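Bifunctional protein PutA (Bdellovibrio bacteriovorus, PDB 5UR2) probably oxidises L-proline to L-glutamate in two steps, combining a flavin-dependent proline dehydrogenase and an NAD+-dependent L-glutamate gamma-semialdehyde dehydrogenase in one chain. Local coordinates at residues F140-L145 against A404-L409; A148-K153 against D760-V765; N160-L165 against V195-T200; R221-F226 against E259-N264. One frame throughout, in Å; residues are numbered along the deposited sequence.

Interaction 1: F140-L145 against A404-L409; sequences FTVDIL and APVGEL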
# COMPACT_ATOMS: atom_id res chain seq x y z
N PHE B 140 21.92 -2.38 58.63
CA PHE B 140 21.92 -2.93 57.29
C PHE B 140 20.75 -3.88 57.13
O PHE B 140 20.17 -4.35 58.11
CB PHE B 140 23.24 -3.67 57.00
CG PHE B 140 23.45 -4.90 57.86
CD1 PHE B 140 22.89 -6.13 57.50
CD2 PHE B 140 24.18 -4.83 59.04
CE1 PHE B 140 23.07 -7.26 58.30
CE2 PHE B 140 24.36 -5.95 59.85
CZ PHE B 140 23.82 -7.17 59.48
N THR B 141 20.43 -4.18 55.88
CA THR B 141 19.63 -5.35 55.54
C THR B 141 20.32 -6.02 54.37
O THR B 141 20.66 -5.35 53.39
CB THR B 141 18.16 -5.01 55.23
OG1 THR B 141 17.44 -6.23 54.98
CG2 THR B 141 18.03 -4.08 54.01
N VAL B 142 20.63 -7.34 54.51
CA VAL B 142 21.40 -8.06 53.50
C VAL B 142 20.48 -8.70 52.48
O VAL B 142 19.47 -9.32 52.83
CB VAL B 142 22.32 -9.11 54.15
CG1 VAL B 142 22.98 -9.93 53.08
CG2 VAL B 142 23.39 -8.43 54.98
N ASP B 143 20.83 -8.56 51.20
CA ASP B 143 20.07 -9.19 50.12
C ASP B 143 21.03 -9.91 49.18
O ASP B 143 22.06 -9.35 48.80
CB ASP B 143 19.24 -8.17 49.34
CG ASP B 143 18.47 -8.81 48.19
OD1 ASP B 143 17.45 -9.49 48.45
OD2 ASP B 143 18.90 -8.65 47.03
N ILE B 144 20.69 -11.15 48.84
CA ILE B 144 21.52 -11.96 47.95
C ILE B 144 21.07 -11.74 46.51
O ILE B 144 19.99 -12.19 46.11
CB ILE B 144 21.46 -13.44 48.33
CG1 ILE B 144 21.88 -13.60 49.79
CG2 ILE B 144 22.39 -14.26 47.43
CD1 ILE B 144 21.65 -14.99 50.34
N LEU B 145 21.91 -11.07 45.72
CA LEU B 145 21.65 -10.90 44.30
C LEU B 145 21.75 -12.24 43.58
O LEU B 145 22.51 -13.13 43.98
CB LEU B 145 22.66 -9.94 43.68
CG LEU B 145 22.72 -8.55 44.29
CD1 LEU B 145 24.04 -7.90 43.94
CD2 LEU B 145 21.55 -7.75 43.78
N ALA B 404 21.97 -3.70 51.61
CA ALA B 404 23.31 -4.24 51.45
C ALA B 404 23.31 -5.39 50.46
O ALA B 404 23.14 -6.56 50.84
CB ALA B 404 23.87 -4.68 52.80
N PRO B 405 23.48 -5.11 49.17
CA PRO B 405 23.50 -6.20 48.20
C PRO B 405 24.78 -7.00 48.31
O PRO B 405 25.86 -6.45 48.54
CB PRO B 405 23.41 -5.49 46.84
CG PRO B 405 23.10 -4.04 47.16
CD PRO B 405 23.67 -3.81 48.53
N VAL B 406 24.64 -8.31 48.13
CA VAL B 406 25.74 -9.27 48.12
C VAL B 406 25.54 -10.14 46.89
O VAL B 406 24.43 -10.63 46.65
CB VAL B 406 25.72 -10.15 49.39
CG1 VAL B 406 26.87 -11.12 49.38
CG2 VAL B 406 25.75 -9.29 50.65
N GLY B 407 26.60 -10.35 46.11
CA GLY B 407 26.44 -11.24 44.98
C GLY B 407 27.55 -11.16 43.96
O GLY B 407 28.46 -10.32 44.03
N GLU B 408 27.44 -12.06 42.98
CA GLU B 408 28.45 -12.27 41.95
C GLU B 408 28.41 -11.17 40.90
O GLU B 408 27.47 -10.36 40.83
CB GLU B 408 28.26 -13.65 41.30
CG GLU B 408 28.47 -14.83 42.25
CD GLU B 408 29.94 -15.17 42.51
OE1 GLU B 408 30.83 -14.45 42.00
OE2 GLU B 408 30.19 -16.15 43.24
N LEU B 409 29.45 -11.16 40.06
CA LEU B 409 29.65 -10.07 39.10
C LEU B 409 28.48 -9.92 38.14
O LEU B 409 28.12 -8.79 37.77
CB LEU B 409 30.96 -10.30 38.34
O HOH W 1 24.92 -13.92 43.50

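Interaction 2: A148-K153 against D760-V765; sequences ATLSEK and DLDEAV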
# COMPACT_ATOMS: atom_id res chain seq x y z
N ALA B 148 17.79 -14.78 37.31
CA ALA B 148 16.43 -15.27 37.41
C ALA B 148 16.42 -16.72 37.86
O ALA B 148 17.28 -17.52 37.47
CB ALA B 148 15.72 -15.13 36.06
N THR B 149 15.47 -17.05 38.73
CA THR B 149 15.22 -18.44 39.09
C THR B 149 14.34 -19.04 37.99
O THR B 149 13.12 -18.85 37.98
CB THR B 149 14.55 -18.55 40.46
OG1 THR B 149 15.49 -18.22 41.49
CG2 THR B 149 14.04 -19.99 40.71
N LEU B 150 14.97 -19.77 37.08
CA LEU B 150 14.29 -20.43 35.98
C LEU B 150 14.06 -21.91 36.22
O LEU B 150 13.23 -22.52 35.53
CB LEU B 150 15.09 -20.25 34.68
CG LEU B 150 15.17 -18.81 34.17
CD1 LEU B 150 15.95 -18.73 32.88
CD2 LEU B 150 13.79 -18.26 33.97
N SER B 151 14.79 -22.53 37.15
CA SER B 151 14.69 -23.96 37.38
C SER B 151 14.54 -24.24 38.87
O SER B 151 14.86 -23.40 39.72
CB SER B 151 15.92 -24.68 36.84
OG SER B 151 17.04 -24.33 37.65
N GLU B 152 14.09 -25.46 39.19
CA GLU B 152 13.98 -25.83 40.60
C GLU B 152 15.35 -26.01 41.25
O GLU B 152 15.49 -25.76 42.46
CB GLU B 152 13.13 -27.08 40.75
CG GLU B 152 11.65 -26.75 40.61
CD GLU B 152 11.22 -25.58 41.48
OE1 GLU B 152 11.15 -25.75 42.72
OE2 GLU B 152 10.96 -24.48 40.94
N LYS B 153 16.38 -26.41 40.49
CA LYS B 153 17.73 -26.41 41.06
C LYS B 153 18.14 -25.01 41.51
O LYS B 153 18.68 -24.84 42.61
CB LYS B 153 18.75 -26.93 40.04
CG LYS B 153 20.17 -26.91 40.62
CD LYS B 153 21.20 -27.53 39.71
CE LYS B 153 22.60 -27.21 40.24
NZ LYS B 153 23.65 -27.36 39.18
N ASP B 760 22.20 -13.20 26.91
CA ASP B 760 21.62 -13.13 28.25
C ASP B 760 20.90 -14.45 28.50
O ASP B 760 19.83 -14.70 27.93
CB ASP B 760 20.66 -11.95 28.34
CG ASP B 760 20.10 -11.72 29.76
OD1 ASP B 760 19.77 -12.71 30.46
OD2 ASP B 760 19.96 -10.54 30.16
N LEU B 761 21.48 -15.30 29.36
CA LEU B 761 20.96 -16.67 29.48
C LEU B 761 19.60 -16.72 30.17
O LEU B 761 18.83 -17.66 29.92
CB LEU B 761 22.00 -17.53 30.20
CG LEU B 761 23.28 -17.65 29.36
CD1 LEU B 761 24.34 -18.53 30.00
CD2 LEU B 761 22.93 -18.20 28.00
N ASP B 762 19.26 -15.74 31.01
CA ASP B 762 17.90 -15.66 31.55
C ASP B 762 16.88 -15.55 30.42
O ASP B 762 15.91 -16.31 30.36
CB ASP B 762 17.75 -14.46 32.50
CG ASP B 762 18.38 -14.69 33.86
OD1 ASP B 762 18.55 -15.85 34.28
OD2 ASP B 762 18.70 -13.68 34.53
N GLU B 763 17.09 -14.59 29.51
CA GLU B 763 16.15 -14.40 28.41
C GLU B 763 16.20 -15.60 27.47
O GLU B 763 15.15 -16.09 27.02
CB GLU B 763 16.49 -13.12 27.64
CG GLU B 763 16.67 -11.87 28.48
CD GLU B 763 15.40 -11.08 28.65
OE1 GLU B 763 14.51 -11.18 27.79
OE2 GLU B 763 15.30 -10.34 29.65
N ALA B 764 17.40 -16.09 27.16
CA ALA B 764 17.55 -17.13 26.15
C ALA B 764 16.84 -18.41 26.57
O ALA B 764 16.08 -19.00 25.79
CB ALA B 764 19.03 -17.39 25.86
N VAL B 765 17.07 -18.87 27.81
CA VAL B 765 16.46 -20.12 28.26
C VAL B 765 14.95 -19.99 28.30
O VAL B 765 14.21 -20.86 27.81
CB VAL B 765 17.03 -20.55 29.63
CG1 VAL B 765 16.19 -21.71 30.19
CG2 VAL B 765 18.46 -20.99 29.48

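Interaction 3: N160-L165 against V195-T200; sequences NKYMEL and VSVKMT. With P5F (N-propargylglycine-modified flavin adenine dinucleotide), chain F.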
# COMPACT_ATOMS: atom_id res chain seq x y z
N ASN B 160 18.92 -22.39 49.92
CA ASN B 160 20.05 -22.78 50.74
C ASN B 160 20.94 -21.58 51.05
O ASN B 160 21.43 -21.45 52.18
CB ASN B 160 20.85 -23.88 50.04
CG ASN B 160 20.09 -25.19 49.97
OD1 ASN B 160 19.20 -25.45 50.79
ND2 ASN B 160 20.42 -26.02 48.98
N LYS B 161 21.14 -20.69 50.08
CA LYS B 161 21.93 -19.49 50.33
C LYS B 161 21.36 -18.69 51.49
O LYS B 161 22.11 -18.22 52.36
CB LYS B 161 22.01 -18.62 49.08
CG LYS B 161 23.05 -19.03 48.09
CD LYS B 161 23.15 -18.00 46.98
CE LYS B 161 24.19 -18.40 45.93
NZ LYS B 161 24.45 -17.31 44.96
N TYR B 162 20.03 -18.53 51.54
CA TYR B 162 19.43 -17.74 52.61
C TYR B 162 19.53 -18.45 53.95
O TYR B 162 19.90 -17.82 54.96
CB TYR B 162 17.99 -17.40 52.27
CG TYR B 162 17.95 -16.09 51.57
CD1 TYR B 162 17.87 -14.91 52.29
CD2 TYR B 162 18.09 -16.01 50.20
CE1 TYR B 162 17.89 -13.69 51.66
CE2 TYR B 162 18.11 -14.80 49.56
CZ TYR B 162 18.01 -13.64 50.29
OH TYR B 162 18.03 -12.43 49.65
N MET B 163 19.26 -19.76 53.98
CA MET B 163 19.39 -20.50 55.23
C MET B 163 20.81 -20.39 55.79
O MET B 163 20.99 -20.19 56.99
CB MET B 163 19.01 -21.97 55.03
CG MET B 163 17.57 -22.26 54.58
SD MET B 163 16.29 -21.82 55.79
CE MET B 163 16.41 -23.15 56.98
N GLU B 164 21.82 -20.52 54.93
CA GLU B 164 23.20 -20.38 55.40
C GLU B 164 23.50 -18.95 55.83
O GLU B 164 24.18 -18.74 56.84
CB GLU B 164 24.18 -20.81 54.31
CG GLU B 164 24.21 -22.31 54.05
CD GLU B 164 24.72 -22.64 52.65
OE1 GLU B 164 25.21 -21.72 51.97
OE2 GLU B 164 24.61 -23.82 52.24
N LEU B 165 23.00 -17.96 55.08
CA LEU B 165 23.25 -16.57 55.43
C LEU B 165 22.70 -16.24 56.81
O LEU B 165 23.40 -15.65 57.64
CB LEU B 165 22.65 -15.62 54.39
CG LEU B 165 22.74 -14.13 54.79
CD1 LEU B 165 24.18 -13.66 54.84
CD2 LEU B 165 21.95 -13.24 53.84
N VAL B 195 17.67 -9.52 57.07
CA VAL B 195 17.87 -10.01 55.72
C VAL B 195 16.60 -9.76 54.91
O VAL B 195 15.48 -9.75 55.44
CB VAL B 195 18.27 -11.51 55.65
CG1 VAL B 195 19.45 -11.79 56.58
CG2 VAL B 195 17.09 -12.45 55.91
N SER B 196 16.79 -9.49 53.62
CA SER B 196 15.72 -9.25 52.67
C SER B 196 15.69 -10.39 51.67
O SER B 196 16.75 -10.83 51.19
CB SER B 196 15.89 -7.93 51.92
OG SER B 196 15.74 -6.83 52.81
N VAL B 197 14.48 -10.84 51.34
CA VAL B 197 14.22 -12.01 50.51
C VAL B 197 13.36 -11.66 49.30
O VAL B 197 12.35 -10.96 49.43
CB VAL B 197 13.53 -13.11 51.35
CG1 VAL B 197 13.25 -14.35 50.51
CG2 VAL B 197 14.39 -13.47 52.55
N LYS B 198 13.73 -12.19 48.13
CA LYS B 198 12.98 -11.97 46.89
C LYS B 198 12.12 -13.21 46.70
O LYS B 198 12.65 -14.34 46.57
CB LYS B 198 13.89 -11.69 45.70
CG LYS B 198 13.91 -10.31 45.04
CD LYS B 198 14.76 -9.17 45.58
CE LYS B 198 14.27 -7.75 45.31
NZ LYS B 198 15.01 -6.61 45.86
N MET B 199 10.80 -13.04 46.69
CA MET B 199 9.90 -14.18 46.69
C MET B 199 10.04 -15.07 45.45
O MET B 199 10.16 -16.29 45.58
CB MET B 199 8.44 -13.71 46.80
CG MET B 199 7.46 -14.87 47.02
SD MET B 199 5.72 -14.42 47.00
CE MET B 199 5.50 -13.93 45.27
N THR B 200 10.01 -14.49 44.25
CA THR B 200 10.04 -15.34 43.06
C THR B 200 11.37 -16.06 42.89
O THR B 200 11.44 -16.97 42.06
CB THR B 200 9.74 -14.52 41.82
OG1 THR B 200 10.85 -13.63 41.57
CG2 THR B 200 8.46 -13.74 42.05
PA P5F F . 12.90 9.93 44.09
O1A P5F F . 12.27 10.99 45.05
O2A P5F F . 13.71 10.43 42.99
O5B P5F F . 11.92 9.08 43.34
C5B P5F F . 12.20 8.33 42.16
C4B P5F F . 11.05 7.34 41.93
O4B P5F F . 9.86 7.95 41.47
C3B P5F F . 11.29 6.23 40.95
O3B P5F F . 12.06 5.22 41.47
C2B P5F F . 9.92 5.79 40.62
O2B P5F F . 9.47 4.94 41.62
C1B P5F F . 9.14 7.05 40.67
N9A P5F F . 8.93 7.68 39.39
C8A P5F F . 9.89 8.09 38.47
N7A P5F F . 9.26 8.64 37.42
C5A P5F F . 7.88 8.61 37.62
C6A P5F F . 6.77 9.01 36.88
N6A P5F F . 6.93 9.63 35.60
N1A P5F F . 5.53 8.82 37.36
C2A P5F F . 5.33 8.24 38.57
N3A P5F F . 6.39 7.82 39.30
C4A P5F F . 7.65 7.99 38.88
N1 P5F F . 11.76 -0.76 44.98
C2 P5F F . 10.77 -1.79 44.76
O2 P5F F . 9.85 -1.60 43.75
N3 P5F F . 10.74 -2.97 45.56
C4 P5F F . 11.67 -3.19 46.61
O4 P5F F . 11.58 -4.37 47.36
C4X P5F F . 12.72 -2.12 46.84
N5 P5F F . 13.81 -2.30 47.79
C5X P5F F . 14.49 -1.07 48.25
C6 P5F F . 15.19 -1.05 49.57
C7 P5F F . 15.76 0.16 50.04
C7M P5F F . 16.47 0.16 51.38
C8 P5F F . 15.67 1.36 49.28
C8M P5F F . 16.26 2.66 49.76
C9 P5F F . 15.00 1.35 48.03
C9A P5F F . 14.40 0.09 47.52
N10 P5F F . 13.69 0.08 46.24
C10 P5F F . 12.73 -0.97 46.03
C1' P5F F . 13.79 1.20 45.26
C2' P5F F . 12.84 2.35 45.60
O2' P5F F . 11.54 1.93 45.40
C3' P5F F . 13.07 3.64 44.80
O3' P5F F . 12.87 3.36 43.46
C4' P5F F . 14.47 4.23 44.93
O4' P5F F . 14.94 3.88 46.19
C5' P5F F . 14.57 5.74 44.65
O5' P5F F . 13.48 6.50 45.15
P P5F F . 13.60 7.95 45.86
O1P P5F F . 12.50 8.33 46.93
O2P P5F F . 15.10 7.91 46.34
O3P P5F F . 13.90 8.95 44.60
C21 P5F F . 14.98 -4.21 46.44
C22 P5F F . 14.39 -3.29 47.23
C23 P5F F . 14.26 -5.51 46.04

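Interaction 4: R221-F226 against E259-N264; sequences RLRPVF and EPEFKN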
# COMPACT_ATOMS: atom_id res chain seq x y z
N ARG B 221 8.01 -22.52 50.59
CA ARG B 221 9.42 -22.24 50.40
C ARG B 221 9.90 -21.13 51.32
O ARG B 221 11.05 -21.16 51.78
CB ARG B 221 9.70 -21.87 48.94
CG ARG B 221 9.19 -22.89 47.93
CD ARG B 221 10.08 -24.11 47.84
NE ARG B 221 9.53 -25.15 46.96
CZ ARG B 221 9.76 -25.27 45.66
NH1 ARG B 221 10.53 -24.39 45.02
NH2 ARG B 221 9.22 -26.27 44.98
N LEU B 222 9.03 -20.16 51.62
CA LEU B 222 9.36 -19.06 52.53
C LEU B 222 9.38 -19.50 53.98
O LEU B 222 10.18 -19.01 54.78
CB LEU B 222 8.37 -17.90 52.38
CG LEU B 222 8.87 -16.62 51.73
CD1 LEU B 222 7.85 -15.51 51.94
CD2 LEU B 222 10.21 -16.24 52.31
N ARG B 223 8.49 -20.42 54.34
CA ARG B 223 8.30 -20.78 55.74
C ARG B 223 9.60 -21.15 56.46
O ARG B 223 9.83 -20.61 57.55
CB ARG B 223 7.27 -21.92 55.84
CG ARG B 223 6.86 -22.27 57.28
CD ARG B 223 5.70 -23.28 57.32
NE ARG B 223 4.45 -22.73 56.78
CZ ARG B 223 3.93 -23.03 55.60
NH1 ARG B 223 4.53 -23.89 54.77
NH2 ARG B 223 2.78 -22.48 55.24
N PRO B 224 10.48 -22.01 55.93
CA PRO B 224 11.72 -22.31 56.69
C PRO B 224 12.63 -21.10 56.86
O PRO B 224 13.34 -21.02 57.87
CB PRO B 224 12.41 -23.39 55.84
CG PRO B 224 11.37 -23.85 54.85
CD PRO B 224 10.44 -22.72 54.65
N VAL B 225 12.63 -20.16 55.90
CA VAL B 225 13.45 -18.95 56.04
C VAL B 225 12.88 -18.07 57.14
O VAL B 225 13.62 -17.57 58.00
CB VAL B 225 13.53 -18.18 54.71
CG1 VAL B 225 14.43 -16.95 54.89
CG2 VAL B 225 14.02 -19.05 53.59
N PHE B 226 11.56 -17.84 57.12
CA PHE B 226 10.94 -17.08 58.19
C PHE B 226 11.13 -17.78 59.53
O PHE B 226 11.37 -17.12 60.55
CB PHE B 226 9.45 -16.88 57.92
CG PHE B 226 9.15 -15.69 57.06
CD1 PHE B 226 9.91 -15.42 55.93
CD2 PHE B 226 8.11 -14.84 57.38
CE1 PHE B 226 9.63 -14.31 55.13
CE2 PHE B 226 7.83 -13.72 56.59
CZ PHE B 226 8.59 -13.47 55.47
N GLU B 259 0.14 -17.44 60.65
CA GLU B 259 0.11 -18.83 61.10
C GLU B 259 0.52 -18.93 62.58
O GLU B 259 1.27 -18.10 63.08
CB GLU B 259 1.03 -19.69 60.23
CG GLU B 259 0.61 -19.75 58.76
CD GLU B 259 1.59 -20.53 57.89
OE1 GLU B 259 2.62 -21.02 58.42
OE2 GLU B 259 1.34 -20.63 56.67
N PRO B 260 0.01 -19.95 63.29
CA PRO B 260 0.25 -20.04 64.75
C PRO B 260 1.70 -19.84 65.18
O PRO B 260 1.97 -19.07 66.11
CB PRO B 260 -0.24 -21.46 65.08
CG PRO B 260 -1.31 -21.72 64.10
CD PRO B 260 -0.89 -21.03 62.82
N GLU B 261 2.65 -20.49 64.51
CA GLU B 261 4.04 -20.41 64.95
C GLU B 261 4.65 -19.03 64.72
O GLU B 261 5.70 -18.74 65.29
CB GLU B 261 4.88 -21.48 64.25
CG GLU B 261 5.17 -21.18 62.77
CD GLU B 261 6.06 -22.23 62.11
OE1 GLU B 261 7.14 -22.55 62.65
OE2 GLU B 261 5.68 -22.74 61.03
N PHE B 262 4.03 -18.17 63.90
CA PHE B 262 4.60 -16.87 63.57
C PHE B 262 3.83 -15.67 64.12
O PHE B 262 4.38 -14.57 64.13
CB PHE B 262 4.69 -16.68 62.05
CG PHE B 262 5.56 -17.68 61.35
CD1 PHE B 262 6.91 -17.78 61.66
CD2 PHE B 262 5.03 -18.51 60.38
CE1 PHE B 262 7.72 -18.69 61.00
CE2 PHE B 262 5.83 -19.43 59.72
CZ PHE B 262 7.18 -19.52 60.03
N LYS B 263 2.59 -15.84 64.57
CA LYS B 263 1.73 -14.68 64.75
C LYS B 263 2.19 -13.75 65.88
O LYS B 263 1.60 -12.68 66.03
CB LYS B 263 0.26 -15.10 64.93
CG LYS B 263 -0.13 -15.77 66.24
CD LYS B 263 -1.51 -16.42 66.08
CE LYS B 263 -2.42 -15.61 65.16
NZ LYS B 263 -3.63 -16.36 64.73
N ASN B 264 3.17 -14.14 66.68
CA ASN B 264 3.64 -13.32 67.80
C ASN B 264 4.98 -12.65 67.52
O ASN B 264 5.49 -11.93 68.38
CB ASN B 264 3.78 -14.20 69.04
CG ASN B 264 2.46 -14.75 69.50
OD1 ASN B 264 1.52 -14.00 69.77
ND2 ASN B 264 2.35 -16.07 69.51

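Interaction 1: F140-L145 against A404-L409
Phe140 touches Ala404 by its CB alone, at 4.4 Å from Ala404 CB, while its ring turns away to Leu130 and Leu169 of the surrounding helices. Thr141 O accepts from Ala404 N at 2.8 Å; the hydroxyl of Thr141 serves Asn194 instead. Val142 holds CG1 anti to its backbone N (chi1 173°), which brings CG1 to 3.7 Å from Val406 CG2. The two branched valines and the small Ala404 share one face of the sheet, the one packed against helices. Asp143 uses both N and O toward strand 400-406: N donates to Ala404 O at 3.1 Å, and O accepts from Val406 N at 2.9 Å. Pro405, lacking an N-H, is tolerated because its nitrogen is not needed by this partner strand. Beyond Ile144, Leu145 N donates to Val406 O at 2.7 Å, and Leu145 CD1 lies alongside Pro405 CB at 3.8 Å. Gly407 suits its place, since a CB there would collide with Leu145 CB and, at these backbone angles, with the preceding carbonyl oxygen. A water then bridges Leu145 O and Glu408 N. Such parallel pairing of first and last strands, 138-144 and 400-406, closes the eight-stranded TIM barrel of proline dehydrogenase.

Interaction 2: A148-K153 against D760-V765
Asp762 reaches from the first turn of helix 761-773 to Ala148, in the loop ahead of helix 152-173. Its CB approaches Ala148 CB only loosely, at 4.2 Å. CG stands anti to the carbonyl carbon (chi1 -76°) and comes to 3.5 Å from Ala148 CB. Of the two oxygens, OD1 is 3.4 Å from Ala148 CB and forms a salt bridge with Arg799. OD2 accepts the N-H of Ala148 at 3.1 Å; the bond is nearly straight at the hydrogen (174°), but the donor stands above the carboxylate plane, 39° out of it. The small CB of Ala148 lies against the carboxylate and lets the backbone N-H come close to it.

Leu150 adds the apolar part. Its CD1 lies 3.5 Å from Asp762 O and 3.9 Å from Val765 CB, so that one methyl group rests on the helix backbone and on the valine one turn further on. Asp760 is the N-cap of this helix, with OD1 accepting weakly from Asp762 N and Glu763 N, and its OD2 forms a salt bridge with Arg977 of the second subunit. The chemistry at this surface junction between the proline dehydrogenase and aldehyde dehydrogenase parts is therefore mixed, an N-H to carboxylate bond beside a packed leucine methyl; a backbone N-H, an arginine and the nearby helix start should all stabilise the negative charge of Asp762.

Interaction 3: N160-L165 against V195-T200
Tyr162 overlaps Val197 obliquely, its CE1 lying 3.6 Å from Val197 CG2 as the two side chains run antiparallel alongside one another. The phenol reaches on to the strand backbone, where Tyr162 OH donates to Ser196 O at 2.6 Å, in the carbonyl plane. The same hydroxyl takes the N-H of Ile144, so one buried oxygen ties strands 138-144 and 194-197 together from the helix; a tyrosine is long enough to do this, and its ring lies alongside Val195 and Val197. At the ring edge Val195 CG2 is more distant, 4.4 Å from Tyr162 CD1. Leu165 CD2, 4.0 Å from Val195 CG1, adds to the apolar layer one turn further along. Ser196 points away from the helix, its hydroxyl hydrogen-bonded to Thr141 and Arg300. Lys198 NZ is joined covalently to P5F C23 at 1.3 Å, the end of a three-carbon bridge from flavin N5, and also forms a hydrogen bond with Tyr403 OH. Helix 152-173 here packs on the outside of the sheet between the first and second strands, the beta-alpha-beta crossover of a TIM barrel, whose C-terminal strand ends carry the flavin site.

Interaction 4: R221-F226 against E259-N264
Phe226 and Phe262 mark the closest backbone approach, 8.3 Å between their CA atoms, where helix 211-232, kinked near Pro224, faces an irregular loop. The loop residue Phe262 inserts its ring toward the helix: CE1 lies 4.0 Å from Phe226 CB, and CZ is 3.8 Å from Arg223 O. Phe226 meets it with CB and its backbone C, while its own ring turns away to stack on Phe268. Arg223 CG meets Phe262 at the ring edge, in plane, 3.9 Å from CE2, while Glu261 CG of the same loop lies over the centre of one ring face. The aliphatic parts of Arg223 and Glu261 thus pack on the ring at its edge and one face.

In the TIM barrel this loop leads from helix 246-257 into strand 268-273, at the barrel end away from the flavin.

Arg223 begins with CG anti to the backbone N (chi1 -173°) and bends at chi3 (-66°), which sets NE toward Glu259. It grips that carboxylate side-on, Arg223 NE to Glu259 OE1 at 3.0 Å and Arg223 NH2 to Glu259 OE2 at 2.7 Å. Both oxygens use their syn lone pairs, and the two planes differ by 15°. NH1 forms a second salt bridge, with Asp220. Glu261 OE2 comes only to 3.7 Å from Arg223 CD, its carboxylate being paired with Arg227.

Interactions 1 and 3 are buried in the barrel and share its wall: strands 138-144 and 194-197 are neighbours, joined by a Val142 O to Ser196 N pair. Interaction 1 relies on backbone bonds, whereas interaction 3 packs a helix onto the sheet through apolar side chains and one phenol. Interaction 2 is a surface contact and interaction 4 is partly buried; both use charge. In interaction 4 an ion pair flanks a phenylalanine on the outside of the barrel; interaction 2 instead crosses to the aldehyde dehydrogenase part. The approach to helix 152-173 serves 2 and its body serves 3, and a Glu152–Arg221 salt bridge connects 2 with 4. Between 3 and 4, Val197 packs on Leu222 and Val225.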